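Local coordinates for iminosuccinate reductase (Paracoccus denitrificans, PDB 6RQA), which catalyses the NADH-dependent reduction of iminosuccinate to L-aspartate, regenerating the amino group donor of the beta-hydroxyaspartate cycle, at residues L127-R131 and Q318-A323; V84-G90 and Q105-F111; F40-E44 and A137-Y142. One frame throughout, in Å; residues are numbered along the deposited sequence.

In the fold
Two sheets, one mixed and one parallel, form the core, and the three contacts run from the mixed sheet into the helices packed between it and the parallel one. Interaction 2 joins neighbouring strands of the mixed sheet; it closes before interaction 1 opens, and both its strands fall between the segments of interaction 3. Interactions 1 and 2 have centres about 10 Å apart and touch where Lys88 meets Thr128 and Asp319. Interactions 1 and 3 share helix 125-143, centres about 13 Å apart, their segments alternating along the chain. Interactions 2 and 3, about 21 Å apart between centres, do not touch. One long helix thus couples a probable catalytic lysine, the NAD site and the packing of helix 36-51.

Interaction 1: L127-R131 and Q318-A323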
ATOM      1  N   LEU A 127     -13.039  -6.096  12.063  1.00 32.69           N
ATOM      2  CA  LEU A 127     -13.694  -5.770  10.799  1.00 29.98           C
ATOM      3  C   LEU A 127     -13.455  -6.855   9.756  1.00 35.39           C
ATOM      4  O   LEU A 127     -14.367  -7.204   8.997  1.00 30.32           O
ATOM      5  CB  LEU A 127     -13.207  -4.415  10.283  1.00 29.83           C
ATOM      6  CG  LEU A 127     -13.730  -3.163  10.989  1.00 40.86           C
ATOM      7  CD1 LEU A 127     -13.274  -1.910  10.257  1.00 33.16           C
ATOM      8  CD2 LEU A 127     -15.246  -3.200  11.097  1.00 46.35           C
ATOM      9  N   THR A 128     -12.238  -7.403   9.708  1.00 29.92           N
ATOM     10  CA  THR A 128     -11.924  -8.430   8.718  1.00 32.60           C
ATOM     11  C   THR A 128     -12.813  -9.655   8.893  1.00 36.00           C
ATOM     12  O   THR A 128     -13.387 -10.163   7.924  1.00 40.86           O
ATOM     13  CB  THR A 128     -10.449  -8.821   8.815  1.00 34.79           C
ATOM     14  OG1 THR A 128      -9.629  -7.662   8.620  1.00 35.97           O
ATOM     15  CG2 THR A 128     -10.107  -9.858   7.754  1.00 23.73           C
ATOM     16  N   ALA A 129     -12.939 -10.143  10.129  1.00 28.48           N
ATOM     17  CA  ALA A 129     -13.780 -11.311  10.377  1.00 28.86           C
ATOM     18  C   ALA A 129     -15.239 -11.019  10.054  1.00 32.55           C
ATOM     19  O   ALA A 129     -15.957 -11.889   9.546  1.00 47.40           O
ATOM     20  CB  ALA A 129     -13.631 -11.770  11.828  1.00 26.42           C
ATOM     21  N   LEU A 130     -15.695  -9.797  10.332  1.00 31.59           N
ATOM     22  CA  LEU A 130     -17.091  -9.450  10.081  1.00 34.12           C
ATOM     23  C   LEU A 130     -17.396  -9.405   8.588  1.00 38.10           C
ATOM     24  O   LEU A 130     -18.381  -9.996   8.132  1.00 45.97           O
ATOM     25  CB  LEU A 130     -17.427  -8.115  10.743  1.00 35.97           C
ATOM     26  CG  LEU A 130     -17.559  -8.153  12.265  1.00 42.19           C
ATOM     27  CD1 LEU A 130     -17.851  -6.766  12.804  1.00 28.49           C
ATOM     28  CD2 LEU A 130     -18.641  -9.138  12.686  1.00 45.30           C
ATOM     29  N   ARG A 131     -16.567  -8.704   7.805  1.00 24.07           N
ATOM     30  CA  ARG A 131     -16.844  -8.614   6.373  1.00 41.22           C
ATOM     31  C   ARG A 131     -16.628  -9.952   5.676  1.00 39.62           C
ATOM     32  O   ARG A 131     -17.283 -10.232   4.665  1.00 32.93           O
ATOM     33  CB  ARG A 131     -15.999  -7.512   5.721  1.00 39.59           C
ATOM     34  CG  ARG A 131     -14.482  -7.631   5.872  1.00 37.43           C
ATOM     35  CD  ARG A 131     -13.850  -8.500   4.794  1.00 23.77           C
ATOM     36  NE  ARG A 131     -12.435  -8.202   4.606  1.00 33.53           N
ATOM     37  CZ  ARG A 131     -11.590  -8.978   3.938  1.00 39.81           C
ATOM     38  NH1 ARG A 131     -10.319  -8.622   3.811  1.00 52.47           N
ATOM     39  NH2 ARG A 131     -12.012 -10.116   3.405  1.00 43.34           N
ATOM     40  N   GLN A 318     -14.293  -4.664   0.545  1.00 30.36           N
ATOM     41  CA  GLN A 318     -15.053  -5.177   1.680  1.00 30.00           C
ATOM     42  C   GLN A 318     -14.599  -4.529   2.981  1.00 26.13           C
ATOM     43  O   GLN A 318     -15.427  -4.131   3.809  1.00 23.52           O
ATOM     44  CB  GLN A 318     -14.917  -6.698   1.756  1.00 39.81           C
ATOM     45  CG  GLN A 318     -15.566  -7.432   0.596  1.00 43.63           C
ATOM     46  CD  GLN A 318     -15.106  -8.873   0.488  1.00 40.72           C
ATOM     47  OE1 GLN A 318     -14.059  -9.242   1.017  1.00 41.08           O
ATOM     48  NE2 GLN A 318     -15.888  -9.694  -0.201  1.00 46.03           N
ATOM     49  N   ASP A 319     -13.282  -4.407   3.174  1.00 30.22           N
ATOM     50  CA  ASP A 319     -12.767  -3.711   4.347  1.00 30.68           C
ATOM     51  C   ASP A 319     -13.146  -2.235   4.324  1.00 38.69           C
ATOM     52  O   ASP A 319     -13.523  -1.667   5.356  1.00 31.73           O
ATOM     53  CB  ASP A 319     -11.247  -3.868   4.422  1.00 39.22           C
ATOM     54  CG  ASP A 319     -10.810  -5.318   4.432  1.00 52.01           C
ATOM     55  OD1 ASP A 319     -11.252  -6.069   5.328  1.00 55.41           O
ATOM     56  OD2 ASP A 319     -10.029  -5.707   3.538  1.00 47.98           O
ATOM     57  N   LEU A 320     -13.055  -1.598   3.155  1.00 44.44           N
ATOM     58  CA  LEU A 320     -13.389  -0.181   3.057  1.00 29.16           C
ATOM     59  C   LEU A 320     -14.859   0.064   3.365  1.00 27.10           C
ATOM     60  O   LEU A 320     -15.201   1.013   4.082  1.00 37.71           O
ATOM     61  CB  LEU A 320     -13.039   0.347   1.666  1.00 31.33           C
ATOM     62  CG  LEU A 320     -11.563   0.335   1.262  1.00 42.85           C
ATOM     63  CD1 LEU A 320     -11.387   0.914  -0.132  1.00 34.53           C
ATOM     64  CD2 LEU A 320     -10.722   1.100   2.271  1.00 44.94           C
ATOM     65  N   ALA A 321     -15.745  -0.784   2.838  1.00 32.70           N
ATOM     66  CA  ALA A 321     -17.175  -0.581   3.042  1.00 28.48           C
ATOM     67  C   ALA A 321     -17.559  -0.748   4.505  1.00 34.22           C
ATOM     68  O   ALA A 321     -18.359   0.031   5.036  1.00 38.02           O
ATOM     69  CB  ALA A 321     -17.974  -1.547   2.169  1.00 24.33           C
ATOM     70  N   VAL A 322     -16.999  -1.756   5.174  1.00 31.36           N
ATOM     71  CA  VAL A 322     -17.372  -2.000   6.562  1.00 31.50           C
ATOM     72  C   VAL A 322     -16.710  -0.986   7.490  1.00 36.14           C
ATOM     73  O   VAL A 322     -17.232  -0.702   8.574  1.00 44.23           O
ATOM     74  CB  VAL A 322     -17.033  -3.450   6.957  1.00 37.00           C
ATOM     75  CG1 VAL A 322     -15.533  -3.626   7.160  1.00 42.63           C
ATOM     76  CG2 VAL A 322     -17.804  -3.863   8.198  1.00 58.82           C
ATOM     77  N   ALA A 323     -15.575  -0.411   7.083  1.00 29.31           N
ATOM     78  CA  ALA A 323     -14.920   0.596   7.913  1.00 33.97           C
ATOM     79  C   ALA A 323     -15.583   1.959   7.766  1.00 47.19           C
ATOM     80  O   ALA A 323     -15.681   2.711   8.742  1.00 59.35           O
ATOM     81  CB  ALA A 323     -13.435   0.689   7.564  1.00 23.03           C
TER
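Arg131 takes hold of Asp319 side-on, with NE and NH1 each engaging a different carboxylate oxygen in a buried salt bridge. Arg131 NE lies 2.5 Å from Asp319 OD1, in the plane of the guanidinium but above that of the carboxylate. Arg131 NH1 reaches the syn lone pair of Asp319 OD2 at 2.9 Å through a bent bond, and its second link, to OD1, is weak. The flat groups are thus turned 57° apart. CG of Arg131 sits between the backbone N and the carbonyl carbon (chi1 57°), and a bend at the next bond brings the guanidinium to Asp319. Lys88 forms a second salt bridge with Asp319 OD1.

The segments 127-131 and 318-323 cross at 104°, their axes approaching to 9.4 Å. They belong to two interdomain connections: helix 125-143 leads out of the mixed sheet toward the parallel, Rossmann-type sheet that binds NAD, and helix 316-333 leads back. Arg131 itself contacts the NAD. A methionine here would remove both gripping nitrogens and would probably leave the Asp319 carboxylate freer to turn beside Lys88.

Apolar contacts continue the interface beside the ion pair. From its own helix, Thr128 CG2 sits over the rim of one guanidinium face, while Gln318 CB rests 3.7 Å from Arg131 CD. Farther along, Leu127 CD1 meets Ala323 CB at 3.7 Å, and Leu127 CD2 meets Val322 CG2 at 3.9 Å.

Interaction 2: V84-G90 and Q105-F111; sequences VLGLKAG and QSTVFLF
Phe109 and Leu87 exchange a pair of backbone hydrogen bonds, Phe109 N to Leu87 O at 2.8 Å and Leu87 N to Phe109 O at 3.0 Å. Ala89 and Thr107 repeat the pattern, with a more bent return bond from Thr107 N. Toward the other end, a water donates to Phe111 O and is held only weakly by Leu85 N. Lys88 and Val108, a non-hydrogen-bonded pair, lie between the first two pairs, and Gly86 with Leu110 is the next such pair beyond Leu87 and Phe109. The backbone angles of Gly86 and Gly90 call for glycine.

Lys88, Val108 and Leu110 share one face of the sheet. With CG of Lys88 opposite its backbone N (chi1 -171°), the chain lies against the neighbouring strand: CG is 3.8 Å from Val108 CG2, and CD is 3.6 Å from Ser106 OG. A bend at chi3 (73°) then turns the amine to Thr128 OG1 and to the carboxylate of Asp319.

Leu87, Ala89, Phe109 and Phe111 occupy the other face. Ala89 CB touches the edge of the Phe109 ring at CE2, 3.8 Å away, and Leu87 CD2 lies at the same edge. Phe109 stacks on Phe109 of the second subunit. This is an antiparallel beta hairpin whose two faces serve different ends, one forming part of the dimer interface, the other carrying Lys88, by similarity the proton donor/acceptor.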
ATOM      1  N   VAL A  84     -15.825   6.292  -1.387  1.00 36.55           N
ATOM      2  CA  VAL A  84     -14.991   5.732  -0.333  1.00 31.34           C
ATOM      3  C   VAL A  84     -13.666   5.322  -0.958  1.00 27.54           C
ATOM      4  O   VAL A  84     -13.645   4.632  -1.985  1.00 24.34           O
ATOM      5  CB  VAL A  84     -15.674   4.535   0.354  1.00 35.49           C
ATOM      6  CG1 VAL A  84     -14.790   3.974   1.460  1.00 29.64           C
ATOM      7  CG2 VAL A  84     -17.030   4.949   0.905  1.00 34.33           C
ATOM      8  N   LEU A  85     -12.567   5.752  -0.345  1.00 28.73           N
ATOM      9  CA  LEU A  85     -11.235   5.525  -0.882  1.00 23.65           C
ATOM     10  C   LEU A  85     -10.280   5.215   0.258  1.00 30.11           C
ATOM     11  O   LEU A  85     -10.353   5.834   1.324  1.00 35.75           O
ATOM     12  CB  LEU A  85     -10.736   6.748  -1.668  1.00 24.69           C
ATOM     13  CG  LEU A  85      -9.309   6.708  -2.222  1.00 23.65           C
ATOM     14  CD1 LEU A  85      -9.185   5.668  -3.324  1.00 23.64           C
ATOM     15  CD2 LEU A  85      -8.893   8.081  -2.725  1.00 37.52           C
ATOM     16  N   GLY A  86      -9.390   4.261   0.033  1.00 26.64           N
ATOM     17  CA  GLY A  86      -8.394   3.948   1.042  1.00 36.86           C
ATOM     18  C   GLY A  86      -7.824   2.555   0.831  1.00 37.25           C
ATOM     19  O   GLY A  86      -7.783   2.051  -0.291  1.00 34.75           O
ATOM     20  N   LEU A  87      -7.396   1.957   1.939  1.00 30.90           N
ATOM     21  CA  LEU A  87      -6.755   0.652   1.907  1.00 40.65           C
ATOM     22  C   LEU A  87      -6.772   0.055   3.305  1.00 35.84           C
ATOM     23  O   LEU A  87      -6.973   0.757   4.300  1.00 38.40           O
ATOM     24  CB  LEU A  87      -5.312   0.743   1.400  1.00 35.04           C
ATOM     25  CG  LEU A  87      -4.302   1.306   2.408  1.00 35.82           C
ATOM     26  CD1 LEU A  87      -2.899   0.832   2.083  1.00 23.89           C
ATOM     27  CD2 LEU A  87      -4.349   2.827   2.460  1.00 37.09           C
ATOM     28  N   LYS A  88      -6.553  -1.254   3.366  1.00 37.29           N
ATOM     29  CA  LYS A  88      -6.248  -1.945   4.609  1.00 29.96           C
ATOM     30  C   LYS A  88      -4.800  -2.407   4.553  1.00 32.84           C
ATOM     31  O   LYS A  88      -4.385  -3.041   3.577  1.00 37.42           O
ATOM     32  CB  LYS A  88      -7.179  -3.137   4.842  1.00 32.31           C
ATOM     33  CG  LYS A  88      -7.027  -3.753   6.231  1.00 40.87           C
ATOM     34  CD  LYS A  88      -7.997  -4.902   6.468  1.00 33.05           C
ATOM     35  CE  LYS A  88      -7.595  -6.142   5.688  1.00 32.32           C
ATOM     36  NZ  LYS A  88      -8.533  -7.271   5.933  1.00 25.49           N
ATOM     37  N   ALA A  89      -4.035  -2.073   5.587  1.00 25.77           N
ATOM     38  CA  ALA A  89      -2.633  -2.439   5.676  1.00 27.24           C
ATOM     39  C   ALA A  89      -2.421  -3.378   6.854  1.00 38.02           C
ATOM     40  O   ALA A  89      -3.121  -3.295   7.868  1.00 32.59           O
ATOM     41  CB  ALA A  89      -1.741  -1.201   5.821  1.00 24.66           C
ATOM     42  N   GLY A  90      -1.448  -4.272   6.712  1.00 37.23           N
ATOM     43  CA  GLY A  90      -1.156  -5.248   7.742  1.00 36.84           C
ATOM     44  C   GLY A  90      -0.975  -6.637   7.172  1.00 37.33           C
ATOM     45  O   GLY A  90      -0.595  -6.789   6.008  1.00 37.07           O
ATOM     46  N   GLN A 105      -3.103  -9.031  12.000  1.00 38.79           N
ATOM     47  CA  GLN A 105      -3.095  -7.619  12.360  1.00 41.31           C
ATOM     48  C   GLN A 105      -3.341  -6.796  11.106  1.00 42.25           C
ATOM     49  O   GLN A 105      -2.664  -6.991  10.092  1.00 43.38           O
ATOM     50  CB  GLN A 105      -1.767  -7.214  13.008  1.00 38.06           C
ATOM     51  CG  GLN A 105      -1.447  -7.959  14.293  1.00 32.51           C
ATOM     52  CD  GLN A 105      -2.402  -7.615  15.418  1.00 39.63           C
ATOM     53  OE1 GLN A 105      -2.906  -6.495  15.501  1.00 40.60           O
ATOM     54  NE2 GLN A 105      -2.656  -8.582  16.291  1.00 46.09           N
ATOM     55  N   SER A 106      -4.308  -5.885  11.175  1.00 39.79           N
ATOM     56  CA  SER A 106      -4.647  -5.067  10.022  1.00 32.99           C
ATOM     57  C   SER A 106      -5.260  -3.758  10.496  1.00 35.95           C
ATOM     58  O   SER A 106      -5.738  -3.645  11.627  1.00 32.29           O
ATOM     59  CB  SER A 106      -5.605  -5.799   9.073  1.00 41.04           C
ATOM     60  OG  SER A 106      -6.837  -6.082   9.709  1.00 58.65           O
ATOM     61  N   THR A 107      -5.234  -2.766   9.606  1.00 32.17           N
ATOM     62  CA  THR A 107      -5.746  -1.434   9.901  1.00 23.32           C
ATOM     63  C   THR A 107      -6.236  -0.802   8.608  1.00 31.12           C
ATOM     64  O   THR A 107      -5.530  -0.839   7.596  1.00 24.92           O
ATOM     65  CB  THR A 107      -4.667  -0.556  10.543  1.00 34.81           C
ATOM     66  OG1 THR A 107      -4.115  -1.233  11.678  1.00 39.36           O
ATOM     67  CG2 THR A 107      -5.255   0.775  10.990  1.00 31.57           C
ATOM     68  N   VAL A 108      -7.435  -0.229   8.643  1.00 33.11           N
ATOM     69  CA  VAL A 108      -8.031   0.418   7.481  1.00 35.21           C
ATOM     70  C   VAL A 108      -7.773   1.915   7.570  1.00 44.24           C
ATOM     71  O   VAL A 108      -8.023   2.536   8.612  1.00 36.32           O
ATOM     72  CB  VAL A 108      -9.538   0.126   7.386  1.00 33.83           C
ATOM     73  CG1 VAL A 108     -10.124   0.792   6.146  1.00 27.23           C
ATOM     74  CG2 VAL A 108      -9.790  -1.371   7.359  1.00 24.17           C
ATOM     75  N   PHE A 109      -7.267   2.491   6.483  1.00 33.11           N
ATOM     76  CA  PHE A 109      -7.056   3.930   6.375  1.00 34.54           C
ATOM     77  C   PHE A 109      -7.953   4.458   5.267  1.00 30.94           C
ATOM     78  O   PHE A 109      -7.820   4.047   4.110  1.00 25.05           O
ATOM     79  CB  PHE A 109      -5.591   4.259   6.085  1.00 36.96           C
ATOM     80  CG  PHE A 109      -4.623   3.639   7.054  1.00 36.28           C
ATOM     81  CD1 PHE A 109      -4.508   4.125   8.346  1.00 31.62           C
ATOM     82  CD2 PHE A 109      -3.819   2.580   6.667  1.00 28.15           C
ATOM     83  CE1 PHE A 109      -3.612   3.558   9.237  1.00 34.05           C
ATOM     84  CE2 PHE A 109      -2.923   2.010   7.553  1.00 32.62           C
ATOM     85  CZ  PHE A 109      -2.819   2.500   8.840  1.00 27.50           C
ATOM     86  N   LEU A 110      -8.866   5.357   5.620  1.00 32.11           N
ATOM     87  CA  LEU A 110      -9.765   5.976   4.659  1.00 34.26           C
ATOM     88  C   LEU A 110      -9.236   7.347   4.262  1.00 46.65           C
ATOM     89  O   LEU A 110      -8.664   8.069   5.084  1.00 37.42           O
ATOM     90  CB  LEU A 110     -11.178   6.103   5.232  1.00 32.39           C
ATOM     91  CG  LEU A 110     -11.871   4.793   5.613  1.00 38.29           C
ATOM     92  CD1 LEU A 110     -13.273   5.054   6.137  1.00 39.76           C
ATOM     93  CD2 LEU A 110     -11.906   3.845   4.427  1.00 29.15           C
ATOM     94  N   PHE A 111      -9.425   7.698   2.992  1.00 44.84           N
ATOM     95  CA  PHE A 111      -8.970   8.967   2.451  1.00 23.67           C
ATOM     96  C   PHE A 111     -10.137   9.688   1.796  1.00 24.12           C
ATOM     97  O   PHE A 111     -11.069   9.061   1.286  1.00 34.60           O
ATOM     98  CB  PHE A 111      -7.837   8.773   1.432  1.00 23.47           C
ATOM     99  CG  PHE A 111      -6.511   8.425   2.051  1.00 32.91           C
ATOM    100  CD1 PHE A 111      -6.300   7.179   2.618  1.00 32.44           C
ATOM    101  CD2 PHE A 111      -5.474   9.343   2.058  1.00 33.19           C
ATOM    102  CE1 PHE A 111      -5.081   6.858   3.186  1.00 31.78           C
ATOM    103  CE2 PHE A 111      -4.253   9.028   2.622  1.00 28.37           C
ATOM    104  CZ  PHE A 111      -4.056   7.783   3.187  1.00 31.25           C
TER
HETATM  105  O   HOH W   1     -13.384   7.610   2.343  1.00 27.51           O

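Interaction 3: F40-E44 and A137-Y142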
ATOM      1  N   PHE A  40     -23.607  -6.959   6.705  1.00 38.31           N
ATOM      2  CA  PHE A  40     -24.214  -7.604   5.547  1.00 37.83           C
ATOM      3  C   PHE A  40     -24.643  -6.574   4.508  1.00 39.52           C
ATOM      4  O   PHE A  40     -24.394  -6.749   3.309  1.00 35.00           O
ATOM      5  CB  PHE A  40     -25.405  -8.459   5.985  1.00 32.89           C
ATOM      6  CG  PHE A  40     -26.043  -9.231   4.863  1.00 30.59           C
ATOM      7  CD1 PHE A  40     -25.602 -10.503   4.545  1.00 27.57           C
ATOM      8  CD2 PHE A  40     -27.083  -8.683   4.129  1.00 27.78           C
ATOM      9  CE1 PHE A  40     -26.184 -11.216   3.515  1.00 42.97           C
ATOM     10  CE2 PHE A  40     -27.668  -9.390   3.096  1.00 29.97           C
ATOM     11  CZ  PHE A  40     -27.218 -10.658   2.790  1.00 44.97           C
ATOM     12  N   GLU A  41     -25.289  -5.493   4.951  1.00 34.39           N
ATOM     13  CA  GLU A  41     -25.767  -4.480   4.015  1.00 31.90           C
ATOM     14  C   GLU A  41     -24.611  -3.789   3.304  1.00 40.02           C
ATOM     15  O   GLU A  41     -24.722  -3.437   2.123  1.00 46.16           O
ATOM     16  CB  GLU A  41     -26.634  -3.454   4.744  1.00 34.60           C
ATOM     17  CG  GLU A  41     -27.894  -4.028   5.368  1.00 55.67           C
ATOM     18  CD  GLU A  41     -28.737  -2.968   6.050  1.00 83.28           C
ATOM     19  OE1 GLU A  41     -29.907  -3.257   6.379  1.00 92.88           O
ATOM     20  OE2 GLU A  41     -28.230  -1.844   6.255  1.00 93.89           O
ATOM     21  N   ALA A  42     -23.493  -3.583   4.004  1.00 37.86           N
ATOM     22  CA  ALA A  42     -22.345  -2.930   3.382  1.00 34.01           C
ATOM     23  C   ALA A  42     -21.712  -3.825   2.325  1.00 42.03           C
ATOM     24  O   ALA A  42     -21.418  -3.376   1.211  1.00 41.86           O
ATOM     25  CB  ALA A  42     -21.320  -2.544   4.447  1.00 25.07           C
ATOM     26  N   ILE A  43     -21.505  -5.102   2.654  1.00 37.12           N
ATOM     27  CA  ILE A  43     -20.817  -6.005   1.738  1.00 36.25           C
ATOM     28  C   ILE A  43     -21.711  -6.361   0.556  1.00 34.65           C
ATOM     29  O   ILE A  43     -21.237  -6.495  -0.579  1.00 36.33           O
ATOM     30  CB  ILE A  43     -20.339  -7.258   2.495  1.00 41.88           C
ATOM     31  CG1 ILE A  43     -19.360  -6.860   3.603  1.00 40.81           C
ATOM     32  CG2 ILE A  43     -19.695  -8.250   1.545  1.00 31.73           C
ATOM     33  CD1 ILE A  43     -18.261  -5.929   3.144  1.00 33.09           C
ATOM     34  N   GLU A  44     -23.015  -6.517   0.797  1.00 41.57           N
ATOM     35  CA  GLU A  44     -23.938  -6.784  -0.301  1.00 39.03           C
ATOM     36  C   GLU A  44     -23.917  -5.654  -1.323  1.00 38.26           C
ATOM     37  O   GLU A  44     -23.872  -5.900  -2.533  1.00 34.38           O
ATOM     38  CB  GLU A  44     -25.352  -6.993   0.241  1.00 35.43           C
ATOM     39  CG  GLU A  44     -26.437  -6.966  -0.820  1.00 32.43           C
ATOM     40  CD  GLU A  44     -27.816  -7.223  -0.245  1.00 47.66           C
ATOM     41  OE1 GLU A  44     -28.347  -8.336  -0.441  1.00 49.21           O
ATOM     42  OE2 GLU A  44     -28.364  -6.312   0.411  1.00 44.59           O
ATOM     43  N   ALA A 137     -22.262 -14.770   3.817  1.00 27.75           N
ATOM     44  CA  ALA A 137     -23.708 -14.683   3.987  1.00 32.02           C
ATOM     45  C   ALA A 137     -24.392 -14.145   2.737  1.00 34.04           C
ATOM     46  O   ALA A 137     -25.526 -14.538   2.435  1.00 35.98           O
ATOM     47  CB  ALA A 137     -24.043 -13.812   5.198  1.00 31.78           C
ATOM     48  N   VAL A 138     -23.728 -13.249   2.001  1.00 30.04           N
ATOM     49  CA  VAL A 138     -24.300 -12.741   0.757  1.00 36.20           C
ATOM     50  C   VAL A 138     -24.436 -13.866  -0.261  1.00 37.22           C
ATOM     51  O   VAL A 138     -25.468 -13.994  -0.933  1.00 34.59           O
ATOM     52  CB  VAL A 138     -23.449 -11.578   0.211  1.00 31.91           C
ATOM     53  CG1 VAL A 138     -23.916 -11.183  -1.182  1.00 34.56           C
ATOM     54  CG2 VAL A 138     -23.518 -10.384   1.151  1.00 27.38           C
ATOM     55  N   SER A 139     -23.403 -14.703  -0.387  1.00 34.68           N
ATOM     56  CA  SER A 139     -23.484 -15.842  -1.295  1.00 34.69           C
ATOM     57  C   SER A 139     -24.583 -16.809  -0.881  1.00 44.45           C
ATOM     58  O   SER A 139     -25.220 -17.428  -1.740  1.00 46.21           O
ATOM     59  CB  SER A 139     -22.140 -16.568  -1.355  1.00 41.12           C
ATOM     60  OG  SER A 139     -21.883 -17.261  -0.148  1.00 45.33           O
ATOM     61  N   ILE A 140     -24.822 -16.952   0.425  1.00 41.80           N
ATOM     62  CA  ILE A 140     -25.904 -17.813   0.892  1.00 35.19           C
ATOM     63  C   ILE A 140     -27.252 -17.251   0.455  1.00 40.77           C
ATOM     64  O   ILE A 140     -28.096 -17.970  -0.090  1.00 42.46           O
ATOM     65  CB  ILE A 140     -25.832 -17.989   2.419  1.00 42.86           C
ATOM     66  CG1 ILE A 140     -24.588 -18.788   2.809  1.00 42.50           C
ATOM     67  CG2 ILE A 140     -27.089 -18.668   2.943  1.00 39.95           C
ATOM     68  CD1 ILE A 140     -24.428 -18.972   4.300  1.00 47.88           C
ATOM     69  N   LYS A 141     -27.465 -15.952   0.676  1.00 36.89           N
ATOM     70  CA  LYS A 141     -28.746 -15.343   0.335  1.00 44.56           C
ATOM     71  C   LYS A 141     -29.074 -15.488  -1.147  1.00 46.58           C
ATOM     72  O   LYS A 141     -30.248 -15.625  -1.510  1.00 44.16           O
ATOM     73  CB  LYS A 141     -28.745 -13.867   0.733  1.00 43.48           C
ATOM     74  CG  LYS A 141     -30.041 -13.134   0.423  1.00 44.17           C
ATOM     75  CD  LYS A 141     -29.909 -11.645   0.690  1.00 55.53           C
ATOM     76  CE  LYS A 141     -31.161 -10.892   0.270  1.00 50.15           C
ATOM     77  NZ  LYS A 141     -31.024  -9.425   0.494  1.00 47.71           N
ATOM     78  N   TYR A 142     -28.061 -15.480  -2.014  1.00 47.81           N
ATOM     79  CA  TYR A 142     -28.287 -15.472  -3.453  1.00 48.33           C
ATOM     80  C   TYR A 142     -28.006 -16.801  -4.142  1.00 51.25           C
ATOM     81  O   TYR A 142     -28.339 -16.941  -5.325  1.00 65.57           O
ATOM     82  CB  TYR A 142     -27.440 -14.374  -4.117  1.00 44.83           C
ATOM     83  CG  TYR A 142     -27.923 -12.968  -3.830  1.00 37.62           C
ATOM     84  CD1 TYR A 142     -28.943 -12.397  -4.582  1.00 37.86           C
ATOM     85  CD2 TYR A 142     -27.360 -12.211  -2.812  1.00 40.36           C
ATOM     86  CE1 TYR A 142     -29.392 -11.113  -4.325  1.00 32.50           C
ATOM     87  CE2 TYR A 142     -27.801 -10.925  -2.546  1.00 30.76           C
ATOM     88  CZ  TYR A 142     -28.816 -10.383  -3.307  1.00 42.85           C
ATOM     89  OH  TYR A 142     -29.258  -9.105  -3.048  1.00 43.37           O
TER
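Phe40 inserts its ring among Ala137, Val138 and Lys141 in a helix-helix packing contact. The segments 40-44 and 137-142 cross at -76°, their axes 10.3 Å apart at closest. Helix 125-143 runs along the Rossmann-type parallel sheet, where Ser139 reaches His236 and Ala238 of strand 235-239, and helix 36-51 crosses over it. The contact therefore joins an N-terminal helix to the NAD-binding half of the chain, a worked case in which an aromatic ring and a shared carboxylate oxygen divide the labour.

The apolar part centres on that ring. CG of Phe40 points directly opposite the backbone N (chi1 -177°), and the ring thereby extends toward helix 125-143. Its edge meets the main chain, with Phe40 CE1 3.5 Å from Ala137 C, and Phe40 CD1 is 3.7 Å from Ala137 CB. Val138 CG2 approaches over the Phe40 ring in an off-centre CH-pi contact, 4.1 Å from the centroid. Val138 CG2 also packs 4.0 Å from Glu44 CB, while Ile43 CG2 lies a little farther from it. At the far rim the Lys141 chain runs at about a right angle to the Phe40 side chain, its CD at the ring edge 3.6 Å from Phe40 CZ. Val170 of helix 158-170 also packs on Phe40, Ala137 and Lys141.

The polar part converges on a single oxygen, Glu44 OE1. Extended chains on both Glu44 and Lys141 bring their charged ends together at the more open side of the contact, where Lys141 NZ forms a salt bridge to Glu44 OE1 at 3.0 Å through the syn lone pair. The second donor is Tyr142 OH, which hydrogen-bonds to Glu44 OE1 at 2.9 Å from above the carboxylate plane, 53° out of it.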